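Putative hyaluronoglucosaminidase (Clostridium perfringens, PDB 6PWI) probably removes N-acetylhexosamine sugars from glycans, as a secreted, cell-wall-anchored family 84 glycoside hydrolase of which this chain holds the N-terminal, catalytic and following helical parts. Local coordinates at residues K109-N114 with A138-N143; A127-V132 with L170-S175; N399-L404 with G602-E607. All coordinates share one frame; numbering follows the deposited sequence.

Interaction 1: K109-N114 with A138-N143. With EDO (1,2-ethanediol), chain I.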
loop_
_atom_site.group_PDB
_atom_site.type_symbol
_atom_site.label_atom_id
_atom_site.label_comp_id
_atom_site.label_asym_id
_atom_site.label_seq_id
_atom_site.Cartn_x
_atom_site.Cartn_y
_atom_site.Cartn_z
ATOM N N LYS A 109 -31.816 15.461 2.056
ATOM C CA LYS A 109 -33.113 15.810 1.502
ATOM C C LYS A 109 -33.058 15.759 -0.023
ATOM O O LYS A 109 -33.934 15.172 -0.654
ATOM C CB LYS A 109 -33.515 17.202 1.995
ATOM C CG LYS A 109 -34.971 17.576 1.776
ATOM C CD LYS A 109 -35.431 18.690 2.692
ATOM C CE LYS A 109 -36.931 18.891 2.654
ATOM N NZ LYS A 109 -37.369 19.294 1.297
ATOM N N TYR A 110 -32.021 16.374 -0.608
ATOM C CA TYR A 110 -31.873 16.411 -2.055
ATOM C C TYR A 110 -31.875 14.993 -2.630
ATOM O O TYR A 110 -32.496 14.756 -3.660
ATOM C CB TYR A 110 -30.658 17.245 -2.472
ATOM C CG TYR A 110 -30.192 16.994 -3.884
ATOM C CD1 TYR A 110 -30.732 17.685 -4.962
ATOM C CD2 TYR A 110 -29.213 16.044 -4.147
ATOM C CE1 TYR A 110 -30.313 17.438 -6.261
ATOM C CE2 TYR A 110 -28.786 15.782 -5.436
ATOM C CZ TYR A 110 -29.338 16.481 -6.494
ATOM O OH TYR A 110 -28.901 16.209 -7.754
ATOM N N PHE A 111 -31.191 14.053 -1.965
ATOM C CA PHE A 111 -31.109 12.688 -2.466
ATOM C C PHE A 111 -32.455 11.985 -2.338
ATOM O O PHE A 111 -32.873 11.288 -3.255
ATOM C CB PHE A 111 -30.000 11.889 -1.780
ATOM C CG PHE A 111 -28.639 12.050 -2.408
ATOM C CD1 PHE A 111 -28.199 11.166 -3.379
ATOM C CD2 PHE A 111 -27.803 13.090 -2.031
ATOM C CE1 PHE A 111 -26.948 11.319 -3.960
ATOM C CE2 PHE A 111 -26.553 13.242 -2.612
ATOM C CZ PHE A 111 -26.128 12.357 -3.576
ATOM N N THR A 112 -33.122 12.173 -1.196
ATOM C CA THR A 112 -34.442 11.610 -0.962
ATOM C C THR A 112 -35.453 12.148 -1.978
ATOM O O THR A 112 -36.153 11.373 -2.624
ATOM C CB THR A 112 -34.891 11.866 0.482
ATOM O OG1 THR A 112 -33.987 11.147 1.322
ATOM C CG2 THR A 112 -36.318 11.432 0.745
ATOM N N ASP A 113 -35.515 13.480 -2.108
ATOM C CA ASP A 113 -36.545 14.157 -2.878
ATOM C C ASP A 113 -36.389 13.850 -4.365
ATOM O O ASP A 113 -37.379 13.828 -5.088
ATOM C CB ASP A 113 -36.523 15.674 -2.660
ATOM C CG ASP A 113 -37.137 16.148 -1.350
ATOM O OD1 ASP A 113 -37.695 15.307 -0.604
ATOM O OD2 ASP A 113 -37.046 17.365 -1.082
ATOM N N ASN A 114 -35.143 13.629 -4.807
ATOM C CA ASN A 114 -34.846 13.400 -6.212
ATOM C C ASN A 114 -34.764 11.903 -6.507
ATOM O O ASN A 114 -34.617 11.510 -7.661
ATOM C CB ASN A 114 -33.602 14.167 -6.667
ATOM C CG ASN A 114 -33.880 15.637 -6.889
ATOM O OD1 ASN A 114 -34.365 16.025 -7.948
ATOM N ND2 ASN A 114 -33.576 16.466 -5.902
ATOM N N ALA A 138 -23.076 16.001 -6.175
ATOM C CA ALA A 138 -23.434 15.663 -4.807
ATOM C C ALA A 138 -22.689 14.415 -4.326
ATOM O O ALA A 138 -22.361 13.524 -5.112
ATOM C CB ALA A 138 -24.936 15.502 -4.693
ATOM N N VAL A 139 -22.440 14.371 -3.014
ATOM C CA VAL A 139 -21.902 13.197 -2.347
ATOM C C VAL A 139 -22.727 12.964 -1.088
ATOM O O VAL A 139 -22.899 13.875 -0.278
ATOM C CB VAL A 139 -20.412 13.373 -1.992
ATOM C CG1 VAL A 139 -19.887 12.225 -1.143
ATOM C CG2 VAL A 139 -19.543 13.574 -3.223
ATOM N N LEU A 140 -23.225 11.736 -0.935
ATOM C CA LEU A 140 -23.878 11.329 0.295
ATOM C C LEU A 140 -23.140 10.109 0.834
ATOM O O LEU A 140 -23.065 9.088 0.153
ATOM C CB LEU A 140 -25.346 11.002 -0.002
ATOM C CG LEU A 140 -26.246 10.852 1.225
ATOM C CD1 LEU A 140 -26.482 12.197 1.892
ATOM C CD2 LEU A 140 -27.573 10.213 0.852
ATOM N N GLY A 141 -22.577 10.235 2.041
ATOM C CA GLY A 141 -21.885 9.123 2.675
ATOM C C GLY A 141 -22.640 8.640 3.910
ATOM O O GLY A 141 -23.493 9.358 4.426
ATOM N N LYS A 142 -22.322 7.427 4.382
ATOM C CA LYS A 142 -22.951 6.911 5.590
ATOM C C LYS A 142 -22.450 7.699 6.797
ATOM O O LYS A 142 -23.124 7.757 7.822
ATOM C CB LYS A 142 -22.713 5.409 5.753
ATOM C CG LYS A 142 -21.270 4.986 5.993
ATOM C CD LYS A 142 -21.110 3.485 6.151
ATOM C CE LYS A 142 -21.897 2.907 7.310
ATOM N NZ LYS A 142 -21.957 1.429 7.243
ATOM N N ASN A 143 -21.272 8.313 6.645
ATOM C CA ASN A 143 -20.699 9.197 7.645
ATOM C C ASN A 143 -19.713 10.127 6.943
ATOM O O ASN A 143 -19.547 10.048 5.725
ATOM C CB ASN A 143 -20.046 8.407 8.780
ATOM C CG ASN A 143 -19.110 7.335 8.262
ATOM O OD1 ASN A 143 -18.261 7.602 7.410
ATOM N ND2 ASN A 143 -19.276 6.113 8.745
HETATM C C1 EDO I . -18.460 0.152 9.461
HETATM O O1 EDO I . -19.582 -0.280 8.720
HETATM C C2 EDO I . -17.712 1.176 8.703
HETATM O O2 EDO I . -18.517 1.762 7.698
#
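Phe111 on the last turns of helix 106-114 faces Leu140 on strand 136-141, the two short axes passing 9.7 Å apart and crossing at -100°, so the helix runs nearly at right angles over the strand. Phe111 carries most of the contact. Its ring lies against Leu140, whose CB sits over one face, 3.8 Å from the ring centroid and 18° off the normal, a CH-pi contact displaced toward the CD2-CE2 rim. The two side chains run past one another in opposite senses, so Leu140 CD2 comes back to the root of the ring, 3.9 Å from Phe111 CG. At the far end of the ring the methyl of Ala138 touches both Phe111 CE2 and CZ, at 3.5 Å to CE2, approaching obliquely. Both strand residues point their CB at the helix, whereas Val139 between them turns to the other side of the sheet. This is helix-on-sheet packing in the alpha/beta domain that precedes the barrel, related to domain 2 of family 20 glycoside hydrolases; Val129 and Ser131 of strand 127-133 also touch Phe111. Tyr110 adds a flank: with its CG anti to the backbone N (chi1 162°), the ring swings beside that of Phe111 and CE2 comes 3.9 Å from Ala138 CB. On the exposed side of the helix, Lys109 NZ bridges to Asp113 OD2 on its syn lone pair at 3.1 Å. Beyond the strand end, Lys142 NZ bonds to Phe122 O and Asn124 O and holds ethanediol O1, a probable crystallisation additive, at 3.3 Å.

Interaction 2: A127-V132 with L170-S175; sequences AHVVSV and LIEDYS
Ala127-Val132 and Leu170-Ser175 are neighbouring antiparallel strands, 176° between their directions, in the mixed sheet of the domain related to family 20 domain 2. Two hydrogen-bonded pairs, His128 with Asp173 and Val130 with Ile171, tie them through four backbone bonds; Asp173 N to His128 O is 2.9 Å. Between these pairs Val129 sits opposite Glu172, a non-hydrogen-bonded pair, and Val129 CG1 reaches diagonally to Leu170 CD1 at 3.8 Å, on the face packed by Phe111 of helix 106-114. On the other face Val130 CB meets Ile171 CB at 4.0 Å, beneath helix 144-158. His128 points the same way, and its side chain can be followed outward. From CB, CG lies between the backbone N and the carbonyl carbon (chi1 66°), which lays the imidazole alongside Asp173. ND1 is taken by the carbonyl of Asp126. CE1 and NE2 both lie 3.7 Å from Asp173 CB, which stands over the ring face as a CH-pi partner, with ring and carboxylate planes 45° apart. Asp173 OD1 is held by Gln41 N and by Trp444 NE1 from the catalytic part, so this buried aspartate helps join the two domains. At the tip, NE2 bonds to a water at 2.8 Å, and that water donates a hydrogen bond to Asp173 OD2 at 2.9 Å.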
loop_
_atom_site.group_PDB
_atom_site.type_symbol
_atom_site.label_atom_id
_atom_site.label_comp_id
_atom_site.label_asym_id
_atom_site.label_seq_id
_atom_site.Cartn_x
_atom_site.Cartn_y
_atom_site.Cartn_z
ATOM N N ALA A 127 -19.718 3.087 2.851
ATOM C CA ALA A 127 -20.646 3.239 1.741
ATOM C C ALA A 127 -20.897 4.716 1.449
ATOM O O ALA A 127 -21.072 5.517 2.369
ATOM C CB ALA A 127 -21.933 2.508 2.040
ATOM N N HIS A 128 -20.921 5.061 0.157
ATOM C CA HIS A 128 -21.222 6.421 -0.249
ATOM C C HIS A 128 -21.669 6.439 -1.707
ATOM O O HIS A 128 -21.480 5.468 -2.433
ATOM C CB HIS A 128 -20.009 7.335 -0.022
ATOM C CG HIS A 128 -18.840 6.994 -0.886
ATOM N ND1 HIS A 128 -17.943 5.995 -0.557
ATOM C CD2 HIS A 128 -18.431 7.493 -2.074
ATOM C CE1 HIS A 128 -17.025 5.906 -1.497
ATOM N NE2 HIS A 128 -17.298 6.816 -2.441
ATOM N N VAL A 129 -22.232 7.581 -2.119
ATOM C CA VAL A 129 -22.774 7.789 -3.449
ATOM C C VAL A 129 -22.219 9.101 -3.987
ATOM O O VAL A 129 -22.164 10.091 -3.261
ATOM C CB VAL A 129 -24.312 7.831 -3.388
ATOM C CG1 VAL A 129 -24.925 8.357 -4.678
ATOM C CG2 VAL A 129 -24.902 6.478 -3.014
ATOM N N VAL A 130 -21.800 9.093 -5.255
ATOM C CA VAL A 130 -21.427 10.320 -5.945
ATOM C C VAL A 130 -22.390 10.516 -7.114
ATOM O O VAL A 130 -22.572 9.615 -7.928
ATOM C CB VAL A 130 -19.958 10.308 -6.414
ATOM C CG1 VAL A 130 -19.582 11.603 -7.118
ATOM C CG2 VAL A 130 -19.000 10.045 -5.264
ATOM N N SER A 131 -23.018 11.692 -7.179
ATOM C CA SER A 131 -23.974 11.965 -8.240
ATOM C C SER A 131 -23.580 13.229 -8.998
ATOM O O SER A 131 -23.337 14.273 -8.393
ATOM C CB SER A 131 -25.365 12.060 -7.690
ATOM O OG SER A 131 -26.149 12.933 -8.479
ATOM N N VAL A 132 -23.493 13.105 -10.324
ATOM C CA VAL A 132 -23.269 14.237 -11.210
ATOM C C VAL A 132 -24.480 14.330 -12.131
ATOM O O VAL A 132 -24.684 13.456 -12.976
ATOM C CB VAL A 132 -21.949 14.104 -12.000
ATOM C CG1 VAL A 132 -21.795 15.199 -13.042
ATOM C CG2 VAL A 132 -20.733 14.076 -11.084
ATOM N N LEU A 170 -23.299 8.330 -11.833
ATOM C CA LEU A 170 -23.707 7.939 -10.497
ATOM C C LEU A 170 -22.811 6.799 -10.008
ATOM O O LEU A 170 -22.846 5.694 -10.550
ATOM C CB LEU A 170 -25.182 7.525 -10.533
ATOM C CG LEU A 170 -25.773 7.026 -9.214
ATOM C CD1 LEU A 170 -26.113 8.185 -8.291
ATOM C CD2 LEU A 170 -27.010 6.181 -9.470
ATOM N N ILE A 171 -21.990 7.093 -8.991
ATOM C CA ILE A 171 -21.158 6.095 -8.339
ATOM C C ILE A 171 -21.905 5.607 -7.103
ATOM O O ILE A 171 -22.322 6.414 -6.277
ATOM C CB ILE A 171 -19.774 6.671 -7.957
ATOM C CG1 ILE A 171 -18.990 7.183 -9.167
ATOM C CG2 ILE A 171 -18.960 5.654 -7.168
ATOM C CD1 ILE A 171 -17.755 7.975 -8.803
ATOM N N GLU A 172 -22.072 4.287 -6.988
ATOM C CA GLU A 172 -22.572 3.696 -5.758
ATOM C C GLU A 172 -21.477 2.800 -5.182
ATOM O O GLU A 172 -21.320 1.658 -5.613
ATOM C CB GLU A 172 -23.871 2.924 -6.006
ATOM C CG GLU A 172 -25.019 3.795 -6.501
ATOM C CD GLU A 172 -26.151 3.029 -7.175
ATOM O OE1 GLU A 172 -26.140 2.929 -8.433
ATOM O OE2 GLU A 172 -27.043 2.532 -6.444
ATOM N N ASP A 173 -20.721 3.329 -4.213
ATOM C CA ASP A 173 -19.455 2.715 -3.844
ATOM C C ASP A 173 -19.467 2.270 -2.385
ATOM O O ASP A 173 -20.209 2.800 -1.557
ATOM C CB ASP A 173 -18.277 3.639 -4.158
ATOM C CG ASP A 173 -17.015 2.899 -4.567
ATOM O OD1 ASP A 173 -16.991 1.643 -4.456
ATOM O OD2 ASP A 173 -16.061 3.575 -4.994
ATOM N N TYR A 174 -18.626 1.274 -2.097
ATOM C CA TYR A 174 -18.390 0.806 -0.742
ATOM C C TYR A 174 -17.123 -0.047 -0.714
ATOM O O TYR A 174 -16.590 -0.408 -1.759
ATOM C CB TYR A 174 -19.597 0.020 -0.229
ATOM C CG TYR A 174 -19.866 -1.258 -0.978
ATOM C CD1 TYR A 174 -19.209 -2.434 -0.647
ATOM C CD2 TYR A 174 -20.789 -1.289 -2.014
ATOM C CE1 TYR A 174 -19.462 -3.610 -1.337
ATOM C CE2 TYR A 174 -21.059 -2.456 -2.709
ATOM C CZ TYR A 174 -20.389 -3.618 -2.370
ATOM O OH TYR A 174 -20.659 -4.761 -3.062
ATOM N N SER A 175 -16.659 -0.368 0.497
ATOM C CA SER A 175 -15.449 -1.146 0.674
ATOM C C SER A 175 -15.801 -2.568 1.092
ATOM O O SER A 175 -16.676 -2.773 1.929
ATOM C CB SER A 175 -14.536 -0.515 1.683
ATOM O OG SER A 175 -13.345 -1.281 1.818
HETATM O O HOH W 1 -16.322 6.485 -5.086
#

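Interaction 3: N399-L404 with G602-E607; sequences NNKRLL and GQSRPE
Lys401, in a type I beta turn from Asn399 to Arg402, lies against Arg605 and Glu607, joining a loop between the last two strands of the (beta/alpha)8 barrel of the catalytic domain to the segment that follows the small two-stranded sheet near the C-terminus. The backbone join is Glu607 N to Lys401 O at 2.9 Å; Trp549 NE1 of helix 540-572 also bonds to that oxygen. Asn399 opens the turn with an Asx turn: its OD1 accepts from Lys401 N and, from the opposite face of the amide plane, from Lys401 NZ at 3.1 Å. The lysine chain gets there by folding back, bent at chi3 (-106°) and chi4. Its midsection packs on the other segment: CB and CG lie against Arg605 O, and CD stands 3.8 Å from Arg605 NH2, over one guanidinium face, the two chains crossing. Glu607, extended from CB with CG anti to its backbone N (chi1 -165°), places its carboxylate between two arginines. Arg402, bent at chi2, donates NH1 to OE1 at 2.8 Å within its own plane, meeting the anti lone pair. Arg605 NH1 reaches OE2 at 3.1 Å, also in its guanidinium plane but from above the carboxylate, so the two guanidiniums grip different oxygens. Arg402 is fixed further by carbonyls of Asp479 and Ala481, which hold NE and NH2, while Asn399 ND2 lies over the centre of its guanidinium. A water accepts from Arg402 NH2 and donates to Glu607 OE1 at 2.6 Å.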
loop_
_atom_site.group_PDB
_atom_site.type_symbol
_atom_site.label_atom_id
_atom_site.label_comp_id
_atom_site.label_asym_id
_atom_site.label_seq_id
_atom_site.Cartn_x
_atom_site.Cartn_y
_atom_site.Cartn_z
ATOM N N ASN A 399 15.345 -10.048 2.293
ATOM C CA ASN A 399 16.386 -9.974 1.277
ATOM C C ASN A 399 16.620 -8.520 0.876
ATOM O O ASN A 399 15.982 -8.005 -0.043
ATOM C CB ASN A 399 16.064 -10.807 0.032
ATOM C CG ASN A 399 17.261 -10.962 -0.892
ATOM O OD1 ASN A 399 18.274 -10.273 -0.733
ATOM N ND2 ASN A 399 17.161 -11.867 -1.856
ATOM N N ASN A 400 17.586 -7.880 1.542
ATOM C CA ASN A 400 17.764 -6.441 1.429
ATOM C C ASN A 400 18.337 -6.054 0.069
ATOM O O ASN A 400 18.367 -4.870 -0.267
ATOM C CB ASN A 400 18.569 -5.874 2.594
ATOM C CG ASN A 400 17.685 -5.643 3.799
ATOM O OD1 ASN A 400 17.743 -6.415 4.754
ATOM N ND2 ASN A 400 16.831 -4.624 3.738
ATOM N N LYS A 401 18.772 -7.058 -0.701
ATOM C CA LYS A 401 19.337 -6.835 -2.019
ATOM C C LYS A 401 18.222 -6.501 -3.006
ATOM O O LYS A 401 18.495 -6.047 -4.116
ATOM C CB LYS A 401 20.137 -8.062 -2.469
ATOM C CG LYS A 401 21.409 -8.332 -1.674
ATOM C CD LYS A 401 22.292 -9.392 -2.296
ATOM C CE LYS A 401 22.244 -10.707 -1.551
ATOM N NZ LYS A 401 20.960 -11.418 -1.761
ATOM N N ARG A 402 16.967 -6.699 -2.583
ATOM C CA ARG A 402 15.837 -6.612 -3.495
ATOM C C ARG A 402 15.039 -5.330 -3.276
ATOM O O ARG A 402 14.876 -4.878 -2.148
ATOM C CB ARG A 402 14.912 -7.811 -3.284
ATOM C CG ARG A 402 15.556 -9.146 -3.618
ATOM C CD ARG A 402 15.926 -9.305 -5.082
ATOM N NE ARG A 402 16.362 -10.687 -5.179
ATOM C CZ ARG A 402 17.630 -11.074 -5.179
ATOM N NH1 ARG A 402 18.592 -10.166 -5.168
ATOM N NH2 ARG A 402 17.925 -12.363 -5.214
ATOM N N LEU A 403 14.577 -4.735 -4.379
ATOM C CA LEU A 403 13.373 -3.927 -4.364
ATOM C C LEU A 403 12.243 -4.831 -4.839
ATOM O O LEU A 403 12.431 -5.599 -5.778
ATOM C CB LEU A 403 13.533 -2.742 -5.319
ATOM C CG LEU A 403 14.491 -1.639 -4.882
ATOM C CD1 LEU A 403 14.371 -0.441 -5.812
ATOM C CD2 LEU A 403 14.238 -1.220 -3.440
ATOM N N LEU A 404 11.088 -4.762 -4.174
ATOM C CA LEU A 404 9.958 -5.590 -4.572
ATOM C C LEU A 404 8.821 -4.696 -5.058
ATOM O O LEU A 404 8.101 -4.109 -4.252
ATOM C CB LEU A 404 9.534 -6.479 -3.396
ATOM C CG LEU A 404 10.645 -7.351 -2.807
ATOM C CD1 LEU A 404 10.159 -8.098 -1.569
ATOM C CD2 LEU A 404 11.179 -8.318 -3.857
ATOM N N GLY A 602 24.878 -1.751 8.392
ATOM C CA GLY A 602 25.971 -1.322 7.539
ATOM C C GLY A 602 25.524 -1.071 6.100
ATOM O O GLY A 602 24.758 -0.143 5.841
ATOM N N GLN A 603 26.014 -1.907 5.172
ATOM C CA GLN A 603 25.791 -1.695 3.748
ATOM C C GLN A 603 25.342 -2.984 3.063
ATOM O O GLN A 603 25.674 -4.085 3.498
ATOM C CB GLN A 603 27.044 -1.113 3.089
ATOM C CG GLN A 603 27.196 0.389 3.295
ATOM C CD GLN A 603 28.106 1.005 2.261
ATOM O OE1 GLN A 603 29.207 0.518 2.013
ATOM N NE2 GLN A 603 27.645 2.080 1.640
ATOM N N SER A 604 24.581 -2.823 1.976
ATOM C CA SER A 604 24.069 -3.944 1.205
ATOM C C SER A 604 24.268 -3.690 -0.290
ATOM O O SER A 604 24.257 -2.544 -0.738
ATOM C CB SER A 604 22.626 -4.198 1.555
ATOM O OG SER A 604 21.970 -4.984 0.571
ATOM N N ARG A 605 24.456 -4.778 -1.047
ATOM C CA ARG A 605 24.674 -4.738 -2.489
ATOM C C ARG A 605 23.334 -4.888 -3.215
ATOM O O ARG A 605 22.720 -5.952 -3.185
ATOM C CB ARG A 605 25.686 -5.822 -2.885
ATOM C CG ARG A 605 25.746 -6.155 -4.370
ATOM C CD ARG A 605 26.783 -7.223 -4.687
ATOM N NE ARG A 605 26.488 -8.518 -4.084
ATOM C CZ ARG A 605 25.701 -9.452 -4.624
ATOM N NH1 ARG A 605 25.109 -9.235 -5.789
ATOM N NH2 ARG A 605 25.506 -10.598 -3.994
ATOM N N PRO A 606 22.815 -3.830 -3.876
ATOM C CA PRO A 606 21.538 -3.935 -4.579
ATOM C C PRO A 606 21.721 -4.896 -5.744
ATOM O O PRO A 606 22.743 -4.854 -6.435
ATOM C CB PRO A 606 21.235 -2.507 -5.044
ATOM C CG PRO A 606 22.576 -1.807 -5.030
ATOM C CD PRO A 606 23.404 -2.489 -3.962
ATOM N N GLU A 607 20.728 -5.779 -5.921
ATOM C CA GLU A 607 20.821 -6.857 -6.891
ATOM C C GLU A 607 19.467 -7.070 -7.564
ATOM O O GLU A 607 18.752 -8.016 -7.247
ATOM C CB GLU A 607 21.332 -8.130 -6.217
ATOM C CG GLU A 607 21.786 -9.184 -7.202
ATOM C CD GLU A 607 22.034 -10.548 -6.581
ATOM O OE1 GLU A 607 21.215 -10.970 -5.734
ATOM O OE2 GLU A 607 23.053 -11.190 -6.945
HETATM O O HOH W 2 20.753 -3.578 -1.282
HETATM O O HOH W 3 20.432 -13.468 -5.675
#

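Interactions 1 and 2 belong to one sheet of the N-terminal alpha/beta domain, their centres 10 Å apart. Strand 127-133 lies between the partners of the two contacts, beside 136-141 on one side and 165-175 on the other. Along the chain the segments alternate, in the order 109-114, 127-132, 138-143, 170-175. Probable backbone hydrogen bonds, Ala138 N to Ser131 O and Leu140 O to Val129 N, connect the two contacts. Interaction 3 comes later, across the chain's centre, with its centre about 51 Å from that of interaction 1 and 42 Å from that of interaction 2. It joins the barrel part to the C-terminal helical part, whereas the first two build the preceding domain.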